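Local atomic coordinates of agmatinase (PDB entry 4DZ4), a protein that probably hydrolyses agmatine to putrescine and urea, using two manganese ions bound in each subunit. Residues Val78-Leu83 against Ala304-Ala309; Leu83-Trp88 against Leu312-Arg317; Leu112-Ala117 against Asp175-Gly180. All coordinates share one frame; numbering follows the deposited sequence.

Interaction 1: Val78-Leu83 against Ala304-Ala309; sequences VQLAEL and AAAHVA. With EDO (1,2-ethanediol), chain S.
Leu80 meets helix 300-323 with both of its methyl groups; no hydrogen bond crosses the contact, which rests on these two methyls against Ala306 and His307. The van der Waals part belongs to CD1, which presses on the helix backbone: Leu80 CD1 lies 3.5 Å from Ala306 C, and it also reaches the methyl of the same residue, Leu80 CD1 to Ala306 CB being 3.7 Å.

The CH-pi part belongs to the other branch. Leu80 CD2 sits over one face of the His307 imidazole, 3.9 Å from the ring centroid and 14° off the normal, slightly toward the rim on the CE1 and ND1 side. With CG of His307 anti to its carbonyl carbon (chi1 -87°), the ring leans out from the helix and flanks the leucine. The two methyls of Leu80 thus divide between the main chain and the imidazole.

Polar bonds of Val78-Leu83 point to other partners. Glu82 OE2 takes a hydrogen bond from O2 of an ethanediol at 2.8 Å, and Gln79 NE2 bonds to Pro261 O of the second subunit, whose Ala263 packs on His307. This is loop-on-helix packing in the arginase-family alpha/beta fold, on helix 300-323, whose Ala305 and Val308 meet strand 282-289, at the interface with the second subunit.

Interaction 2: Leu83-Trp88 against Leu312-Arg317; sequences LNPYPW and LLCLWR. With EDO (1,2-ethanediol), chain T; EDO (1,2-ethanediol), chain C.
The indole of Trp88 lies against Cys314, whose CB stands over one face, 3.5 Å from the centroid of the five-membered ring and 12° off its normal. Cys314 SG shares that face: it is 3.8 Å from the same centroid, a sulfur-aromatic contact nearest to Trp88 CD1. Since SG is anti to the carbonyl carbon (chi1 -71°), the thiol is swung toward the loop while CB rests on the CE2 side of the pyrrole ring. At the far end of the indole, Leu315 CD2 approaches obliquely, 3.8 Å from Trp88 CH2. The polar N-H of the ring is used by the same helix, Trp88 NE1 being hydrogen-bonded to Asp311 OD1, so the indole is held both by its face and by its nitrogen.

Pro85 reaches the sulfur as well. Its CB comes within 3.7 Å of Cys314 SG, so that the sulfur touches the proline ring and the indole at once, from directions roughly at right angles. The peptide bond before Pro87 is cis, at the bend between Tyr86, whose side chain sets off away from the helix, and Trp88, which heads toward it. Tyr86 OH bonds to Asp216 OD2 of the second subunit, whereas Asn84 holds two ethanediol molecules, one through its backbone N and one through OD1.

On the helix, Leu312 and Trp316 pack on strands 131-136 and 282-289. The whole is a loop with two prolines and two aromatic residues laid over the C-terminal helix of an arginase-type alpha/beta fold.

Interaction 3: Leu112-Ala117 against Asp175-Gly180; sequences LSIKPA and DSLNHG. With EDO (1,2-ethanediol), chain X.
Leu177 touches Ile114, and Leu112 the main chain of Asp175, both loosely. Leu177 and Leu112 give up the most surface to the contact, with Ile114 and Asp175 close behind. Leu177 CD2 lies 4.5 Å from Ile114 CD1, a distant methyl-to-methyl touch. CG of Leu177 is anti to its backbone N (chi1 -168°), which carries the two methyls across toward the start of helix 114-126. Leu112 turns its CD2 to the main chain of Asp175, 4.2 Å from Asp175 O.

An ethanediol, probably from the crystallisation liquor, bridges the segments in this crystal. Lys115 N donates to its O2 at 2.9 Å with an N-H...O angle of 162°, near the beginning of the helix. The other hydroxyl, O1, hydrogen-bonds to Asp175 O at 2.8 Å. Its C2 also lies against Leu177, 3.6 Å from Leu177 CD1, so the diol offers carbon to the leucine and oxygens to the two backbones.

Further on, Asn178 OD1 accepts from Gly180 N at 2.8 Å, an Asx turn that shapes the loop. The side chain of Asp175 is engaged by His110 of the third subunit, and Leu112 packs on Leu112 of that subunit.

Leu177 lies about 13 Å from a manganese ion, side chain to metal. Tyr140 packs on both Leu177 and Lys115, whose side chain also runs onto helix 142-153, while segment 175-180 belongs to the loop joining strand 158-162 to helix 182-188.

How the interactions relate
Interactions 1 and 2 are successive holds of one loop on one helix: segments 78-83 and 83-88 share Leu83 and lie along helix 300-323, with centres about 10 Å apart. Both are buried and touch the second subunit, but a leucine does the packing in the first, an indole and a thiol in the second. Interaction 3 is on the opposite side of the chain's centre, about 30 Å from interaction 1 between centres. It is partly exposed, faces the third subunit and has loose side-chain contacts bridged in this crystal by a diol. Along the sequence it is nested within the spans closed by the other two.

Interaction 1: Val78-Leu83 against Ala304-Ala309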
# COMPACT_ATOMS: atom_id res chain seq x y z
N VAL B 78 -13.25 -14.28 9.00
CA VAL B 78 -14.52 -14.52 8.26
C VAL B 78 -14.56 -15.81 7.45
O VAL B 78 -15.57 -16.54 7.45
CB VAL B 78 -15.02 -13.30 7.43
CG1 VAL B 78 -15.30 -12.13 8.37
CG2 VAL B 78 -14.00 -12.85 6.38
N GLN B 79 -13.47 -16.13 6.75
CA GLN B 79 -13.50 -17.35 5.96
C GLN B 79 -13.52 -18.60 6.83
O GLN B 79 -14.13 -19.59 6.48
CB GLN B 79 -12.28 -17.41 5.06
CG GLN B 79 -12.32 -16.48 3.89
CD GLN B 79 -11.03 -16.62 3.10
OE1 GLN B 79 -10.95 -17.45 2.19
NE2 GLN B 79 -10.00 -15.87 3.50
N LEU B 80 -12.81 -18.55 7.96
CA LEU B 80 -12.75 -19.68 8.88
C LEU B 80 -14.12 -20.02 9.44
O LEU B 80 -14.39 -21.19 9.79
CB LEU B 80 -11.78 -19.35 10.02
CG LEU B 80 -10.30 -19.42 9.58
CD1 LEU B 80 -9.47 -18.62 10.58
CD2 LEU B 80 -9.79 -20.86 9.53
N ALA B 81 -15.02 -19.04 9.49
CA ALA B 81 -16.40 -19.31 9.94
C ALA B 81 -17.30 -20.02 8.90
O ALA B 81 -18.36 -20.57 9.24
CB ALA B 81 -17.06 -18.02 10.43
N GLU B 82 -16.88 -20.00 7.63
CA GLU B 82 -17.75 -20.48 6.54
C GLU B 82 -17.81 -22.00 6.43
O GLU B 82 -18.82 -22.56 5.98
CB GLU B 82 -17.30 -19.89 5.20
CG GLU B 82 -18.22 -20.27 4.02
CD GLU B 82 -17.64 -19.89 2.67
OE1 GLU B 82 -16.40 -19.64 2.61
OE2 GLU B 82 -18.41 -19.84 1.67
N LEU B 83 -16.71 -22.66 6.80
CA LEU B 83 -16.53 -24.09 6.58
C LEU B 83 -16.06 -24.74 7.88
O LEU B 83 -15.55 -24.05 8.75
CB LEU B 83 -15.46 -24.33 5.51
CG LEU B 83 -15.80 -23.83 4.10
CD1 LEU B 83 -14.53 -23.94 3.25
CD2 LEU B 83 -16.99 -24.56 3.49
N ALA B 304 -3.25 -15.46 9.27
CA ALA B 304 -2.49 -16.50 9.94
C ALA B 304 -2.83 -16.56 11.45
O ALA B 304 -2.99 -17.64 12.01
CB ALA B 304 -0.99 -16.34 9.71
N ALA B 305 -2.92 -15.39 12.10
CA ALA B 305 -3.28 -15.30 13.53
C ALA B 305 -4.65 -15.91 13.79
O ALA B 305 -4.83 -16.65 14.78
CB ALA B 305 -3.28 -13.84 13.97
N ALA B 306 -5.62 -15.60 12.91
CA ALA B 306 -6.99 -16.17 13.02
C ALA B 306 -6.97 -17.70 12.90
O ALA B 306 -7.68 -18.38 13.65
CB ALA B 306 -7.94 -15.54 12.01
N HIS B 307 -6.11 -18.23 12.01
CA HIS B 307 -5.97 -19.71 11.87
C HIS B 307 -5.46 -20.30 13.17
O HIS B 307 -5.95 -21.35 13.60
CB HIS B 307 -5.01 -20.06 10.73
CG HIS B 307 -5.66 -20.15 9.36
ND1 HIS B 307 -6.04 -21.36 8.81
CD2 HIS B 307 -6.00 -19.17 8.44
CE1 HIS B 307 -6.57 -21.13 7.58
NE2 HIS B 307 -6.53 -19.79 7.35
N VAL B 308 -4.44 -19.69 13.77
CA VAL B 308 -3.88 -20.18 15.06
C VAL B 308 -5.00 -20.24 16.11
O VAL B 308 -5.19 -21.26 16.77
CB VAL B 308 -2.66 -19.36 15.53
CG1 VAL B 308 -2.23 -19.78 16.96
CG2 VAL B 308 -1.52 -19.53 14.52
N ALA B 309 -5.77 -19.16 16.18
CA ALA B 309 -6.85 -19.05 17.17
C ALA B 309 -7.91 -20.12 16.89
O ALA B 309 -8.43 -20.74 17.82
CB ALA B 309 -7.47 -17.64 17.12
C1 EDO S . -15.00 -20.90 -1.35
O1 EDO S . -14.80 -19.80 -0.45
C2 EDO S . -16.06 -21.78 -0.71
O2 EDO S . -17.26 -21.01 -0.57

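Interaction 2: Leu83-Trp88 against Leu312-Arg317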
# COMPACT_ATOMS: atom_id res chain seq x y z
N LEU B 83 -16.71 -22.66 6.80
CA LEU B 83 -16.53 -24.09 6.58
C LEU B 83 -16.06 -24.74 7.88
O LEU B 83 -15.55 -24.05 8.75
CB LEU B 83 -15.46 -24.33 5.51
CG LEU B 83 -15.80 -23.83 4.10
CD1 LEU B 83 -14.53 -23.94 3.25
CD2 LEU B 83 -16.99 -24.56 3.49
N ASN B 84 -16.27 -26.06 8.02
CA ASN B 84 -15.66 -26.77 9.14
C ASN B 84 -14.15 -26.57 9.02
O ASN B 84 -13.61 -26.70 7.91
CB ASN B 84 -15.95 -28.27 9.08
CG ASN B 84 -17.42 -28.61 9.28
OD1 ASN B 84 -18.26 -27.73 9.52
ND2 ASN B 84 -17.73 -29.89 9.19
N PRO B 85 -13.48 -26.25 10.14
CA PRO B 85 -12.02 -26.13 10.11
C PRO B 85 -11.34 -27.39 9.58
O PRO B 85 -11.83 -28.51 9.81
CB PRO B 85 -11.67 -25.86 11.59
CG PRO B 85 -12.85 -25.06 12.06
CD PRO B 85 -14.01 -25.85 11.46
N TYR B 86 -10.24 -27.19 8.84
CA TYR B 86 -9.48 -28.26 8.25
C TYR B 86 -8.21 -28.53 9.08
O TYR B 86 -7.59 -27.57 9.53
CB TYR B 86 -9.09 -27.88 6.82
CG TYR B 86 -8.57 -29.06 6.04
CD1 TYR B 86 -9.46 -29.94 5.43
CD2 TYR B 86 -7.20 -29.31 5.95
CE1 TYR B 86 -9.01 -31.04 4.73
CE2 TYR B 86 -6.73 -30.41 5.26
CZ TYR B 86 -7.65 -31.27 4.65
OH TYR B 86 -7.23 -32.35 3.97
N PRO B 87 -7.80 -29.81 9.26
CA PRO B 87 -8.33 -31.07 8.76
C PRO B 87 -9.38 -31.65 9.70
O PRO B 87 -9.88 -32.75 9.44
CB PRO B 87 -7.10 -31.98 8.75
CG PRO B 87 -6.29 -31.50 9.92
CD PRO B 87 -6.55 -30.02 10.03
N TRP B 88 -9.70 -30.91 10.77
CA TRP B 88 -10.65 -31.33 11.82
C TRP B 88 -11.94 -31.92 11.31
O TRP B 88 -12.36 -33.03 11.72
CB TRP B 88 -10.96 -30.12 12.71
CG TRP B 88 -9.72 -29.48 13.28
CD1 TRP B 88 -9.10 -28.28 12.87
CD2 TRP B 88 -8.90 -29.99 14.38
NE1 TRP B 88 -7.97 -28.03 13.65
CE2 TRP B 88 -7.81 -29.03 14.58
CE3 TRP B 88 -8.96 -31.12 15.19
CZ2 TRP B 88 -6.84 -29.21 15.56
CZ3 TRP B 88 -7.98 -31.29 16.18
CH2 TRP B 88 -6.95 -30.37 16.36
N LEU B 312 -6.65 -23.46 18.08
CA LEU B 312 -6.77 -23.51 19.54
C LEU B 312 -8.20 -23.86 19.98
O LEU B 312 -8.39 -24.72 20.87
CB LEU B 312 -6.28 -22.19 20.19
CG LEU B 312 -4.76 -21.97 20.02
CD1 LEU B 312 -4.40 -20.52 20.31
CD2 LEU B 312 -3.98 -22.91 20.93
N LEU B 313 -9.20 -23.22 19.38
CA LEU B 313 -10.60 -23.61 19.65
C LEU B 313 -10.85 -25.09 19.37
O LEU B 313 -11.53 -25.76 20.13
CB LEU B 313 -11.62 -22.77 18.86
CG LEU B 313 -11.56 -21.28 19.23
CD1 LEU B 313 -12.53 -20.47 18.39
CD2 LEU B 313 -11.90 -21.11 20.70
N CYS B 314 -10.31 -25.59 18.27
CA CYS B 314 -10.56 -26.97 17.89
C CYS B 314 -9.92 -27.93 18.87
O CYS B 314 -10.50 -28.97 19.17
CB CYS B 314 -10.08 -27.20 16.44
SG CYS B 314 -11.13 -26.40 15.21
N LEU B 315 -8.74 -27.56 19.39
CA LEU B 315 -8.08 -28.36 20.44
C LEU B 315 -8.99 -28.46 21.65
O LEU B 315 -9.19 -29.56 22.19
CB LEU B 315 -6.73 -27.79 20.84
CG LEU B 315 -5.62 -27.93 19.78
CD1 LEU B 315 -4.41 -27.11 20.21
CD2 LEU B 315 -5.23 -29.40 19.62
N TRP B 316 -9.57 -27.33 22.07
CA TRP B 316 -10.53 -27.37 23.17
C TRP B 316 -11.78 -28.18 22.88
O TRP B 316 -12.29 -28.86 23.79
CB TRP B 316 -10.86 -25.97 23.67
CG TRP B 316 -9.77 -25.37 24.54
CD1 TRP B 316 -9.12 -25.94 25.64
CD2 TRP B 316 -9.21 -24.00 24.44
NE1 TRP B 316 -8.20 -25.06 26.19
CE2 TRP B 316 -8.22 -23.88 25.52
CE3 TRP B 316 -9.42 -22.93 23.59
CZ2 TRP B 316 -7.47 -22.71 25.71
CZ3 TRP B 316 -8.67 -21.75 23.79
CH2 TRP B 316 -7.74 -21.65 24.85
N ARG B 317 -12.30 -28.09 21.65
CA ARG B 317 -13.50 -28.89 21.26
C ARG B 317 -13.15 -30.36 21.45
O ARG B 317 -13.95 -31.11 22.01
CB ARG B 317 -13.92 -28.61 19.81
CG ARG B 317 -15.25 -29.25 19.39
CD ARG B 317 -15.03 -30.67 18.89
NE ARG B 317 -16.29 -31.38 18.68
CZ ARG B 317 -16.38 -32.61 18.17
NH1 ARG B 317 -15.29 -33.28 17.83
NH2 ARG B 317 -17.56 -33.18 18.03
C1 EDO T . -19.12 -24.59 9.03
O1 EDO T . -18.46 -25.02 10.24
C2 EDO T . -20.24 -23.62 9.34
O2 EDO T . -21.26 -24.40 9.97
C1 EDO C . -19.21 -29.03 5.43
O1 EDO C . -18.88 -29.60 4.14
C2 EDO C . -18.56 -27.65 5.64
O2 EDO C . -17.12 -27.76 5.68

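Interaction 3: Leu112-Ala117 against Asp175-Gly180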
# COMPACT_ATOMS: atom_id res chain seq x y z
N LEU B 112 -0.26 3.14 34.46
CA LEU B 112 -0.06 2.22 35.58
C LEU B 112 -1.35 1.46 35.95
O LEU B 112 -1.30 0.46 36.70
CB LEU B 112 0.54 2.91 36.80
CG LEU B 112 1.93 3.56 36.61
CD1 LEU B 112 2.41 4.22 37.88
CD2 LEU B 112 2.96 2.59 36.06
N SER B 113 -2.50 1.92 35.46
CA SER B 113 -3.79 1.22 35.66
C SER B 113 -4.01 0.04 34.70
O SER B 113 -4.96 -0.72 34.86
CB SER B 113 -4.97 2.20 35.54
OG SER B 113 -5.20 2.53 34.17
N ILE B 114 -3.14 -0.10 33.69
CA ILE B 114 -3.37 -1.08 32.61
C ILE B 114 -3.18 -2.52 33.09
O ILE B 114 -4.04 -3.38 32.86
CB ILE B 114 -2.53 -0.75 31.36
CG1 ILE B 114 -3.01 0.61 30.79
CG2 ILE B 114 -2.63 -1.86 30.31
CD1 ILE B 114 -2.09 1.14 29.71
N LYS B 115 -2.07 -2.75 33.79
CA LYS B 115 -1.79 -4.09 34.33
C LYS B 115 -2.97 -4.59 35.20
O LYS B 115 -3.54 -5.65 34.92
CB LYS B 115 -0.47 -4.08 35.11
CG LYS B 115 -0.20 -5.43 35.77
CD LYS B 115 1.06 -5.37 36.61
CE LYS B 115 1.27 -6.69 37.36
NZ LYS B 115 2.37 -6.51 38.38
N PRO B 116 -3.37 -3.79 36.23
CA PRO B 116 -4.52 -4.27 37.03
C PRO B 116 -5.83 -4.42 36.22
O PRO B 116 -6.63 -5.30 36.55
CB PRO B 116 -4.65 -3.21 38.15
CG PRO B 116 -3.87 -2.03 37.67
CD PRO B 116 -2.76 -2.59 36.82
N ALA B 117 -6.04 -3.56 35.20
CA ALA B 117 -7.24 -3.67 34.34
C ALA B 117 -7.26 -5.05 33.66
O ALA B 117 -8.29 -5.71 33.63
CB ALA B 117 -7.32 -2.54 33.29
N ASP B 175 7.60 -2.31 37.54
CA ASP B 175 6.46 -1.53 37.01
C ASP B 175 6.59 -1.12 35.54
O ASP B 175 5.70 -0.45 35.01
CB ASP B 175 6.23 -0.26 37.84
CG ASP B 175 7.42 0.72 37.81
OD1 ASP B 175 8.47 0.44 37.17
OD2 ASP B 175 7.33 1.80 38.46
N SER B 176 7.69 -1.48 34.89
CA SER B 176 7.84 -1.07 33.47
C SER B 176 6.80 -1.73 32.57
O SER B 176 6.28 -2.82 32.86
CB SER B 176 9.26 -1.34 32.97
OG SER B 176 9.41 -2.72 32.77
N LEU B 177 6.50 -1.08 31.44
CA LEU B 177 5.50 -1.55 30.52
C LEU B 177 6.31 -1.87 29.29
O LEU B 177 6.58 -0.97 28.50
CB LEU B 177 4.53 -0.39 30.25
CG LEU B 177 3.20 -0.55 29.54
CD1 LEU B 177 2.47 -1.81 30.00
CD2 LEU B 177 2.35 0.68 29.89
N ASN B 178 6.79 -3.11 29.21
CA ASN B 178 7.75 -3.53 28.17
C ASN B 178 7.43 -4.95 27.70
O ASN B 178 7.50 -5.92 28.48
CB ASN B 178 9.19 -3.45 28.72
CG ASN B 178 10.26 -3.56 27.63
OD1 ASN B 178 10.11 -4.32 26.66
ND2 ASN B 178 11.35 -2.85 27.82
N HIS B 179 7.10 -5.07 26.41
CA HIS B 179 6.73 -6.37 25.82
C HIS B 179 7.89 -7.34 25.67
O HIS B 179 7.69 -8.48 25.26
CB HIS B 179 6.00 -6.17 24.47
CG HIS B 179 6.87 -5.66 23.36
ND1 HIS B 179 6.52 -5.79 22.05
CD2 HIS B 179 8.12 -5.05 23.36
CE1 HIS B 179 7.49 -5.26 21.26
NE2 HIS B 179 8.48 -4.83 22.05
N GLY B 180 9.10 -6.90 26.02
CA GLY B 180 10.29 -7.71 25.88
C GLY B 180 10.88 -8.17 27.18
O GLY B 180 11.91 -8.86 27.21
C1 EDO X . 2.53 -1.87 34.33
O1 EDO X . 2.98 -0.96 35.33
C2 EDO X . 1.45 -1.32 33.39
O2 EDO X . 0.21 -1.01 34.05